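Local coordinates for cystathionine beta-lyase family protein, YNBB B.subtilis ortholog (Clostridium acetobutylicum, PDB 3HVY) that probably catalyses a pyridoxal-phosphate-dependent lyase reaction on sulfur-containing amino acids, and may take part in aluminium resistance, at residues 43-46 against 47-50; 76-79 against 80-83; 193-196 against 197-200; 217-220 against 221-225; 328-332 against 333-337. One frame throughout, in Å; residues are numbered along the deposited sequence.

Contact 1. Residues 43-46 against 47-50; sequences EYNQ and LKVL
K48 lays the outer end of its chain alongside N45, one turn earlier on the same helix, and the two side chains point the same way. CE of K48 packs against OD1 of N45, an approach modelled unusually close and therefore doubtful in its detail. NZ is hardly farther from OD1, but the angle there is too poor for a hydrogen bond; the ammonium bonds instead to the backbone oxygen of E227, and ND2 of N45 to that of E226. Two neighbouring carbonyls of one loop thus hold the pair in line. A bend at chi3 (70°) swings CE and NZ of the otherwise extended lysine in beside OD1 of N45, where CE also comes within 4.3 Å of CE2 of Y44, oblique to the ring. Beneath run regular i to i+4 bonds, among them K48 N to Y44 O at 2.8 Å and L50 N to Q46 O at 3.0 Å. In this long helix, 18-55, one flank carries N45, V49 and L50 against P298 and F295 of helix 287-317, while the second subunit covers another: its K415 forms a salt bridge with E43 and its T410 bonds to Q46.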
# COMPACT_ATOMS: atom_id res chain seq x y z
N GLU D 43 23.50 2.79 -22.44
CA GLU D 43 23.45 1.41 -22.85
C GLU D 43 24.31 0.52 -21.91
O GLU D 43 23.92 -0.59 -21.49
CB GLU D 43 23.98 1.36 -24.27
CG GLU D 43 24.05 -0.01 -24.86
CD GLU D 43 24.61 0.00 -26.28
OE1 GLU D 43 25.83 0.33 -26.46
OE2 GLU D 43 23.85 -0.38 -27.19
N TYR D 44 25.51 1.02 -21.62
CA TYR D 44 26.39 0.37 -20.70
C TYR D 44 25.71 0.20 -19.31
O TYR D 44 25.68 -0.88 -18.74
CB TYR D 44 27.66 1.20 -20.55
CG TYR D 44 28.60 0.53 -19.57
CD1 TYR D 44 29.28 -0.60 -19.95
CD2 TYR D 44 28.78 1.03 -18.29
CE1 TYR D 44 30.13 -1.24 -19.08
CE2 TYR D 44 29.63 0.39 -17.40
CZ TYR D 44 30.30 -0.75 -17.82
OH TYR D 44 31.17 -1.45 -17.02
N ASN D 45 25.21 1.30 -18.78
CA ASN D 45 24.58 1.28 -17.48
C ASN D 45 23.31 0.45 -17.45
O ASN D 45 23.05 -0.22 -16.47
CB ASN D 45 24.34 2.71 -17.00
CG ASN D 45 25.61 3.38 -16.57
OD1 ASN D 45 26.56 2.70 -16.20
ND2 ASN D 45 25.62 4.73 -16.53
N GLN D 46 22.54 0.43 -18.52
CA GLN D 46 21.38 -0.43 -18.53
C GLN D 46 21.81 -1.89 -18.39
O GLN D 46 21.17 -2.69 -17.70
CB GLN D 46 20.56 -0.24 -19.80
CG GLN D 46 19.33 -1.15 -19.84
CD GLN D 46 18.22 -0.61 -19.02
OE1 GLN D 46 17.49 0.27 -19.48
NE2 GLN D 46 18.07 -1.12 -17.79
N LEU D 47 22.86 -2.25 -19.12
CA LEU D 47 23.42 -3.58 -19.08
C LEU D 47 24.01 -3.91 -17.71
O LEU D 47 23.81 -4.97 -17.18
CB LEU D 47 24.50 -3.71 -20.15
CG LEU D 47 25.24 -5.06 -20.21
CD1 LEU D 47 24.27 -6.26 -20.48
CD2 LEU D 47 26.33 -4.98 -21.28
N LYS D 48 24.74 -2.98 -17.12
CA LYS D 48 25.27 -3.20 -15.76
C LYS D 48 24.14 -3.58 -14.76
O LYS D 48 24.30 -4.43 -13.87
CB LYS D 48 25.97 -1.89 -15.36
CG LYS D 48 26.35 -1.72 -13.94
CD LYS D 48 27.44 -0.61 -13.76
CE LYS D 48 27.01 0.81 -14.00
NZ LYS D 48 28.06 1.87 -13.52
N VAL D 49 23.00 -2.89 -14.87
CA VAL D 49 21.91 -3.10 -13.95
C VAL D 49 21.24 -4.45 -14.25
O VAL D 49 21.00 -5.22 -13.34
CB VAL D 49 20.88 -1.89 -13.93
CG1 VAL D 49 19.69 -2.24 -13.10
CG2 VAL D 49 21.57 -0.61 -13.33
N LEU D 50 20.96 -4.73 -15.51
CA LEU D 50 20.36 -5.98 -15.88
C LEU D 50 21.21 -7.15 -15.36
O LEU D 50 20.70 -8.13 -14.78
CB LEU D 50 20.24 -6.05 -17.41
CG LEU D 50 19.68 -7.33 -18.00
CD1 LEU D 50 18.26 -7.60 -17.42
CD2 LEU D 50 19.70 -7.29 -19.56

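Contact 2. Residues 76-79 against 80-83; sequences RDSL and DRVY
Two aspartates one helical turn apart, D77 and D80, both set CG beside the backbone N and opposite the carbonyl carbon (chi1 -65° and -67°), which brings their carboxylates to the same water. That water donates to OD1 of D77 at 2.6 Å and to OD2 of D80 at 2.5 Å. OD1 of D77 and OD2 of D80 are themselves 4.5 Å apart, and the water, together with cations on each side, probably eases the repulsion between them. On D77 the cation is R76, whose NE and NH2 both reach OD1 side-on, NE at 3.0 Å from above the carboxylate plane and from the same face as NH2. D80 has R95 as its salt-bridge partner and also takes the backbone N-H of V94. R81 instead curls back, bent at chi3, so that one face of its guanidinium lies over O of D77, 3.6 Å from its centre. All this decorates a regular helix, 74-87, with i to i+4 bonds throughout, that of Y83 N to L79 O nearly straight. NH2 of R81 stops 3.2 Å from OG of S78, and both residues bond to E56. Away from these charges, L79 and Y83 run side by side, CD1 of the leucine 3.9 Å from CE1 of the ring. Strand 91-95 packs on this apolar pair through V94, and M287 and L290 of helix 287-317 touch L79.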
# COMPACT_ATOMS: atom_id res chain seq x y z
N ARG D 76 14.24 -7.07 0.43
CA ARG D 76 15.08 -6.05 0.98
C ARG D 76 16.55 -6.46 0.93
O ARG D 76 17.39 -5.69 0.47
CB ARG D 76 14.67 -5.88 2.43
CG ARG D 76 15.44 -4.84 3.20
CD ARG D 76 15.20 -4.98 4.70
NE ARG D 76 15.72 -6.24 5.20
CZ ARG D 76 15.40 -6.83 6.34
NH1 ARG D 76 14.60 -6.25 7.20
NH2 ARG D 76 15.89 -8.02 6.63
N ASP D 77 16.85 -7.66 1.39
CA ASP D 77 18.23 -8.14 1.47
C ASP D 77 18.84 -8.36 0.10
O ASP D 77 20.02 -8.12 -0.11
CB ASP D 77 18.31 -9.40 2.33
CG ASP D 77 17.95 -9.11 3.79
OD1 ASP D 77 18.04 -7.93 4.24
OD2 ASP D 77 17.54 -10.06 4.44
N SER D 78 18.04 -8.79 -0.86
CA SER D 78 18.56 -8.97 -2.20
C SER D 78 18.74 -7.64 -2.92
O SER D 78 19.63 -7.51 -3.81
CB SER D 78 17.61 -9.86 -3.01
OG SER D 78 17.66 -11.22 -2.59
N LEU D 79 17.91 -6.64 -2.60
CA LEU D 79 18.12 -5.31 -3.24
C LEU D 79 19.45 -4.76 -2.78
O LEU D 79 20.20 -4.21 -3.58
CB LEU D 79 17.01 -4.32 -2.99
CG LEU D 79 17.10 -2.97 -3.74
CD1 LEU D 79 17.08 -3.19 -5.24
CD2 LEU D 79 15.93 -2.12 -3.33
N ASP D 80 19.75 -4.87 -1.50
CA ASP D 80 21.10 -4.51 -1.04
C ASP D 80 22.21 -5.21 -1.84
O ASP D 80 23.21 -4.59 -2.18
CB ASP D 80 21.27 -4.86 0.42
CG ASP D 80 20.40 -4.03 1.35
OD1 ASP D 80 19.80 -3.04 0.90
OD2 ASP D 80 20.28 -4.39 2.57
N ARG D 81 22.07 -6.52 -2.11
CA ARG D 81 23.09 -7.23 -2.89
C ARG D 81 23.16 -6.71 -4.33
O ARG D 81 24.25 -6.55 -4.88
CB ARG D 81 22.86 -8.72 -2.86
CG ARG D 81 23.20 -9.31 -1.51
CD ARG D 81 23.22 -10.84 -1.55
NE ARG D 81 21.87 -11.39 -1.53
CZ ARG D 81 21.14 -11.58 -0.42
NH1 ARG D 81 21.62 -11.34 0.80
NH2 ARG D 81 19.92 -12.06 -0.52
N VAL D 82 22.01 -6.38 -4.91
CA VAL D 82 21.99 -5.85 -6.29
C VAL D 82 22.75 -4.49 -6.36
O VAL D 82 23.59 -4.30 -7.23
CB VAL D 82 20.53 -5.76 -6.84
CG1 VAL D 82 20.47 -4.93 -8.12
CG2 VAL D 82 19.96 -7.22 -7.05
N TYR D 83 22.45 -3.58 -5.43
CA TYR D 83 23.13 -2.32 -5.39
C TYR D 83 24.64 -2.51 -5.16
O TYR D 83 25.45 -1.83 -5.79
CB TYR D 83 22.59 -1.44 -4.29
CG TYR D 83 21.48 -0.47 -4.62
CD1 TYR D 83 20.26 -0.89 -5.10
CD2 TYR D 83 21.62 0.91 -4.33
CE1 TYR D 83 19.19 0.05 -5.31
CE2 TYR D 83 20.60 1.81 -4.55
CZ TYR D 83 19.40 1.39 -5.08
OH TYR D 83 18.38 2.33 -5.28
O HOH W 1 19.97 -6.24 4.23

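Contact 3. Residues 193-196 against 197-200; sequences SLRI and AEIA
E198 reaches back from the first turn of helix 196-207 to the residues that lead into it. Its CB sits 3.4 Å from the carbonyl O of R195 and 3.8 Å from CD2 of L194. CG runs on past that same carbonyl at a looser distance, and beyond CG the chain stays extended (chi2 170°), carrying CD out beside CD2 of L194. At the tip, OE1 accepts the backbone N-H of R195 at 2.8 Å in a nearly straight bond of 168°, using its anti lone pair, the one turned away from OE2. The same oxygen lies 3.5 Å from CB of R195 and receives a water that also donates to O of S193. R195 is the N-cap residue, and the carboxylate three positions on bonds to its backbone N-H, the glutamate half of a capping box. Its side chain takes another course: NH1 bonds to the backbone oxygen of R330. On the apolar flank L194 slants across I199, CD1 against CG1 at 3.8 Å, while the carbonyl of R195 takes the N-H of I199 to begin the helical bonding. N-H groups at a helix start lack intrahelical acceptors, that of I196 being taken by E226. There, near the positive end of the helix dipole, the carboxylate of E198 is probably favoured in its ionised form, consistent with a capping role where loop gives way to helix.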
# COMPACT_ATOMS: atom_id res chain seq x y z
N SER D 193 30.39 20.49 -11.16
CA SER D 193 30.40 19.33 -10.30
C SER D 193 31.57 18.45 -10.65
O SER D 193 32.03 18.44 -11.79
CB SER D 193 29.09 18.59 -10.44
OG SER D 193 27.99 19.38 -10.01
N LEU D 194 32.06 17.71 -9.66
CA LEU D 194 33.29 16.92 -9.81
C LEU D 194 33.06 15.64 -10.57
O LEU D 194 32.26 14.80 -10.16
CB LEU D 194 33.82 16.50 -8.43
CG LEU D 194 34.80 17.30 -7.64
CD1 LEU D 194 35.15 16.36 -6.49
CD2 LEU D 194 36.05 17.67 -8.49
N ARG D 195 33.78 15.48 -11.66
CA ARG D 195 33.64 14.26 -12.48
C ARG D 195 34.33 13.03 -11.83
O ARG D 195 35.25 13.15 -11.04
CB ARG D 195 34.28 14.53 -13.82
CG ARG D 195 33.63 15.63 -14.65
CD ARG D 195 32.72 14.99 -15.64
NE ARG D 195 33.55 14.38 -16.68
CZ ARG D 195 33.12 13.50 -17.58
NH1 ARG D 195 31.86 13.10 -17.60
NH2 ARG D 195 33.96 13.02 -18.49
N ILE D 196 33.94 11.84 -12.26
CA ILE D 196 34.51 10.67 -11.65
C ILE D 196 36.02 10.63 -11.82
O ILE D 196 36.73 10.22 -10.89
CB ILE D 196 33.87 9.36 -12.19
CG1 ILE D 196 32.40 9.26 -11.77
CG2 ILE D 196 34.74 8.16 -11.79
CD1 ILE D 196 32.15 9.12 -10.27
N ALA D 197 36.53 11.05 -12.97
CA ALA D 197 38.00 11.07 -13.21
C ALA D 197 38.69 12.04 -12.29
O ALA D 197 39.84 11.81 -11.89
CB ALA D 197 38.36 11.36 -14.70
N GLU D 198 38.01 13.12 -11.93
CA GLU D 198 38.55 14.05 -10.94
C GLU D 198 38.58 13.48 -9.55
O GLU D 198 39.55 13.65 -8.81
CB GLU D 198 37.79 15.35 -10.94
CG GLU D 198 37.98 16.07 -12.23
CD GLU D 198 37.08 17.27 -12.44
OE1 GLU D 198 35.82 17.23 -12.30
OE2 GLU D 198 37.65 18.27 -12.84
N ILE D 199 37.50 12.79 -9.18
CA ILE D 199 37.43 12.11 -7.89
C ILE D 199 38.52 11.05 -7.84
O ILE D 199 39.19 10.90 -6.81
CB ILE D 199 36.03 11.52 -7.62
CG1 ILE D 199 34.99 12.66 -7.51
CG2 ILE D 199 36.07 10.65 -6.37
CD1 ILE D 199 33.55 12.21 -7.54
N ALA D 200 38.73 10.32 -8.95
CA ALA D 200 39.77 9.31 -9.00
C ALA D 200 41.14 9.85 -8.65
O ALA D 200 41.90 9.23 -7.89
CB ALA D 200 39.81 8.63 -10.38
O HOH W 2 34.57 19.39 -12.78

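Contact 4. Residues 217-220 against 221-225; sequences VDNC and YGEFV
Y221 adopts a left-handed backbone conformation, phi 78°, rare for a residue with a side chain, and does so at the third position of a type II turn running from N219 to G222. The turn closes with G222 N bonded to N219 O at 3.1 Å. The geometry also presses CB of Y221 to within 2.9 Å of the carbonyl O of C220, while the hydroxyl reaches S388. E223 folds back on the turn: chi1 (-57°) sets its CG 3.7 Å from ND2 of N219, and a bend at chi2 brings the carboxylate to O of N219, amide and carboxylate planes 70° apart. OE2 comes 3.3 Å from O of N219, two acceptors side by side, a strain probably offset by Y256, whose hydroxyl bonds to both OE2 and ND2. Just ahead, OD1 of D218 accepts C220 N at 3.1 Å, nearly along its C-O axis, in an Asx turn. Its other oxygen bonds to N1 of the pyridoxal cofactor on K244, as in other fold-type I pyridoxal-phosphate enzymes. The segment leaves the end of strand 214-218, central in the seven-stranded sheet, with helix 101-111 touching D218 and C220, and helix 287-317 covering F224 and V225.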
# COMPACT_ATOMS: atom_id res chain seq x y z
N VAL D 217 31.98 9.76 -0.29
CA VAL D 217 31.42 10.67 -1.35
C VAL D 217 29.87 10.75 -1.30
O VAL D 217 29.18 9.74 -1.40
CB VAL D 217 31.85 10.22 -2.75
CG1 VAL D 217 31.44 11.21 -3.88
CG2 VAL D 217 33.37 10.00 -2.77
N ASP D 218 29.36 11.96 -1.11
CA ASP D 218 27.94 12.28 -1.27
C ASP D 218 27.67 12.15 -2.76
O ASP D 218 28.17 12.97 -3.54
CB ASP D 218 27.72 13.70 -0.78
CG ASP D 218 26.32 14.23 -1.07
OD1 ASP D 218 25.55 13.52 -1.76
OD2 ASP D 218 26.03 15.39 -0.64
N ASN D 219 26.95 11.10 -3.16
CA ASN D 219 26.79 10.78 -4.60
C ASN D 219 25.48 11.31 -5.18
O ASN D 219 25.11 10.94 -6.27
CB ASN D 219 26.82 9.26 -4.78
CG ASN D 219 27.27 8.87 -6.14
OD1 ASN D 219 28.11 9.55 -6.73
ND2 ASN D 219 26.70 7.75 -6.69
N CYS D 220 24.75 12.10 -4.40
CA CYS D 220 23.48 12.63 -4.88
C CYS D 220 23.56 13.30 -6.27
O CYS D 220 24.41 14.13 -6.50
CB CYS D 220 22.92 13.64 -3.88
SG CYS D 220 22.18 12.87 -2.39
N TYR D 221 22.62 12.92 -7.12
CA TYR D 221 22.41 13.43 -8.48
C TYR D 221 23.36 12.85 -9.50
O TYR D 221 23.27 13.15 -10.70
CB TYR D 221 22.55 14.92 -8.55
CG TYR D 221 21.45 15.71 -7.84
CD1 TYR D 221 20.17 15.68 -8.32
CD2 TYR D 221 21.72 16.53 -6.76
CE1 TYR D 221 19.18 16.42 -7.77
CE2 TYR D 221 20.68 17.30 -6.17
CZ TYR D 221 19.43 17.23 -6.71
OH TYR D 221 18.36 17.94 -6.21
N GLY D 222 24.29 12.03 -9.06
CA GLY D 222 25.29 11.54 -10.00
C GLY D 222 25.08 10.12 -10.49
O GLY D 222 25.79 9.65 -11.37
N GLU D 223 24.14 9.39 -9.92
CA GLU D 223 24.03 7.97 -10.23
C GLU D 223 23.70 7.79 -11.65
O GLU D 223 22.81 8.46 -12.13
CB GLU D 223 22.96 7.29 -9.37
CG GLU D 223 23.16 7.43 -7.83
CD GLU D 223 22.56 8.69 -7.21
OE1 GLU D 223 22.03 9.56 -7.95
OE2 GLU D 223 22.61 8.81 -5.96
N PHE D 224 24.40 6.89 -12.32
CA PHE D 224 24.24 6.58 -13.76
C PHE D 224 24.46 7.70 -14.77
O PHE D 224 24.16 7.50 -15.97
CB PHE D 224 22.87 5.97 -14.00
CG PHE D 224 22.60 4.75 -13.18
CD1 PHE D 224 23.51 3.71 -13.14
CD2 PHE D 224 21.45 4.65 -12.40
CE1 PHE D 224 23.28 2.58 -12.37
CE2 PHE D 224 21.24 3.52 -11.59
CZ PHE D 224 22.14 2.49 -11.60
N VAL D 225 25.02 8.83 -14.34
CA VAL D 225 25.35 9.87 -15.27
C VAL D 225 26.66 9.54 -16.04
O VAL D 225 26.83 9.93 -17.20
CB VAL D 225 25.42 11.25 -14.60
CG1 VAL D 225 25.89 12.32 -15.66
CG2 VAL D 225 24.03 11.59 -13.99

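Contact 5. Residues 328-332 against 333-337; sequences DKRTD and IIQAI
R330 presents the end of its guanidinium to Q335, NH1 and NH2 both donating to the single amide oxygen OE1, at 2.8 and 2.9 Å. Neither bond is straight (140° and 135°), as expected of a shared acceptor, and OE1 lies slightly off the guanidinium plane, with the amide turned steeply against it. NE, on the other edge, bonds in plane to the carbonyl of D328, so the group is fixed on two edges; NH2 has a further acceptor in K325 O. The second grip is made by D332, whose OD1 takes the N-H of I334 at 3.0 Å from well above the carboxylate plane. For this, CG stands between the backbone N and the carbonyl carbon (chi1 67°). Together these bonds shape the loop that joins strands 321-323 and 334-338, neighbours in the five-stranded antiparallel sheet. A water accepting from NH1 at 2.8 Å lies close to O of D332 and O of I334 as well, tying the arginine to the backbone of these two residues. Farther out, S193 and S185 bond to OD2 of D332, P324 O receives NE2 of Q335, and A308 and A312 of helix 287-317 touch the side chain of R330.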
# COMPACT_ATOMS: atom_id res chain seq x y z
N ASP D 328 30.21 20.32 -22.11
CA ASP D 328 30.93 19.81 -20.95
C ASP D 328 30.27 18.52 -20.56
O ASP D 328 29.08 18.50 -20.24
CB ASP D 328 30.81 20.74 -19.74
CG ASP D 328 31.60 22.01 -19.89
OD1 ASP D 328 32.69 21.97 -20.51
OD2 ASP D 328 31.18 23.04 -19.35
N LYS D 329 31.01 17.43 -20.60
CA LYS D 329 30.44 16.12 -20.27
C LYS D 329 30.07 16.08 -18.76
O LYS D 329 30.81 16.49 -17.89
CB LYS D 329 31.37 14.96 -20.68
CG LYS D 329 31.68 14.90 -22.24
CD LYS D 329 30.41 14.79 -23.13
CE LYS D 329 30.71 14.46 -24.61
NZ LYS D 329 31.19 15.60 -25.41
N ARG D 330 28.85 15.63 -18.51
CA ARG D 330 28.24 15.70 -17.21
C ARG D 330 28.59 14.60 -16.23
O ARG D 330 28.98 13.47 -16.59
CB ARG D 330 26.72 15.75 -17.40
CG ARG D 330 26.22 16.82 -18.39
CD ARG D 330 26.79 18.14 -18.06
NE ARG D 330 26.53 19.24 -19.01
CZ ARG D 330 25.50 20.08 -18.89
NH1 ARG D 330 24.60 19.90 -17.96
NH2 ARG D 330 25.37 21.10 -19.72
N THR D 331 28.47 14.97 -14.96
CA THR D 331 28.62 14.03 -13.89
C THR D 331 27.39 13.95 -13.02
O THR D 331 27.23 12.97 -12.24
CB THR D 331 29.86 14.37 -13.04
OG1 THR D 331 30.22 13.21 -12.30
CG2 THR D 331 29.62 15.53 -12.07
N ASP D 332 26.53 14.99 -13.09
CA ASP D 332 25.24 14.98 -12.42
C ASP D 332 24.16 15.56 -13.36
O ASP D 332 24.44 15.87 -14.51
CB ASP D 332 25.30 15.67 -11.07
CG ASP D 332 25.55 17.14 -11.18
OD1 ASP D 332 25.21 17.69 -12.24
OD2 ASP D 332 26.07 17.76 -10.23
N ILE D 333 22.93 15.65 -12.87
CA ILE D 333 21.78 16.10 -13.68
C ILE D 333 21.46 17.60 -13.55
O ILE D 333 20.47 18.08 -14.08
CB ILE D 333 20.48 15.29 -13.38
CG1 ILE D 333 20.05 15.40 -11.93
CG2 ILE D 333 20.63 13.79 -13.78
CD1 ILE D 333 18.60 14.97 -11.67
N ILE D 334 22.32 18.34 -12.88
CA ILE D 334 22.03 19.74 -12.59
C ILE D 334 22.52 20.68 -13.70
O ILE D 334 23.59 20.46 -14.26
CB ILE D 334 22.72 20.20 -11.31
CG1 ILE D 334 22.41 19.26 -10.14
CG2 ILE D 334 22.34 21.67 -10.98
CD1 ILE D 334 20.96 19.05 -9.93
N GLN D 335 21.72 21.74 -13.97
CA GLN D 335 22.08 22.77 -14.92
C GLN D 335 21.85 24.09 -14.25
O GLN D 335 20.76 24.34 -13.75
CB GLN D 335 21.18 22.76 -16.15
CG GLN D 335 21.62 23.74 -17.24
CD GLN D 335 23.06 23.53 -17.68
OE1 GLN D 335 23.43 22.42 -18.02
NE2 GLN D 335 23.88 24.60 -17.69
N ALA D 336 22.86 24.96 -14.30
CA ALA D 336 22.79 26.33 -13.75
C ALA D 336 22.72 27.35 -14.90
O ALA D 336 23.30 27.14 -15.97
CB ALA D 336 24.02 26.62 -12.81
N ILE D 337 21.98 28.44 -14.67
CA ILE D 337 21.78 29.47 -15.66
C ILE D 337 21.95 30.83 -14.92
O ILE D 337 21.28 31.05 -13.91
CB ILE D 337 20.34 29.44 -16.23
CG1 ILE D 337 19.93 28.01 -16.71
CG2 ILE D 337 20.16 30.53 -17.33
CD1 ILE D 337 18.43 27.88 -17.00
O HOH W 3 24.09 18.27 -15.74
O HOH W 4 26.07 19.76 -13.42

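Contact 4 is the most central, its centre about 5 Å from that of the chain and its D218 bonded to the cofactor on K244. Contacts 3 and 5 lie about 11 and 12 Å from it, centre to centre, and about 13 Å from each other. These two join through S193 OG, 2.5 Å from D332 OD2; contact 4 packs on contact 5 through Y221 and V225, while contacts 3 and 4 approach to about 4 Å between nearest atoms without touching. Contact 1 reaches contact 4 through V49 CG2, 3.6 Å from F224 CZ. Contact 2 touches none of the others; its nearest atoms stay about 5 Å from contact 1. The region round the cofactor-binding D218 is thus assembled from elements distant in sequence.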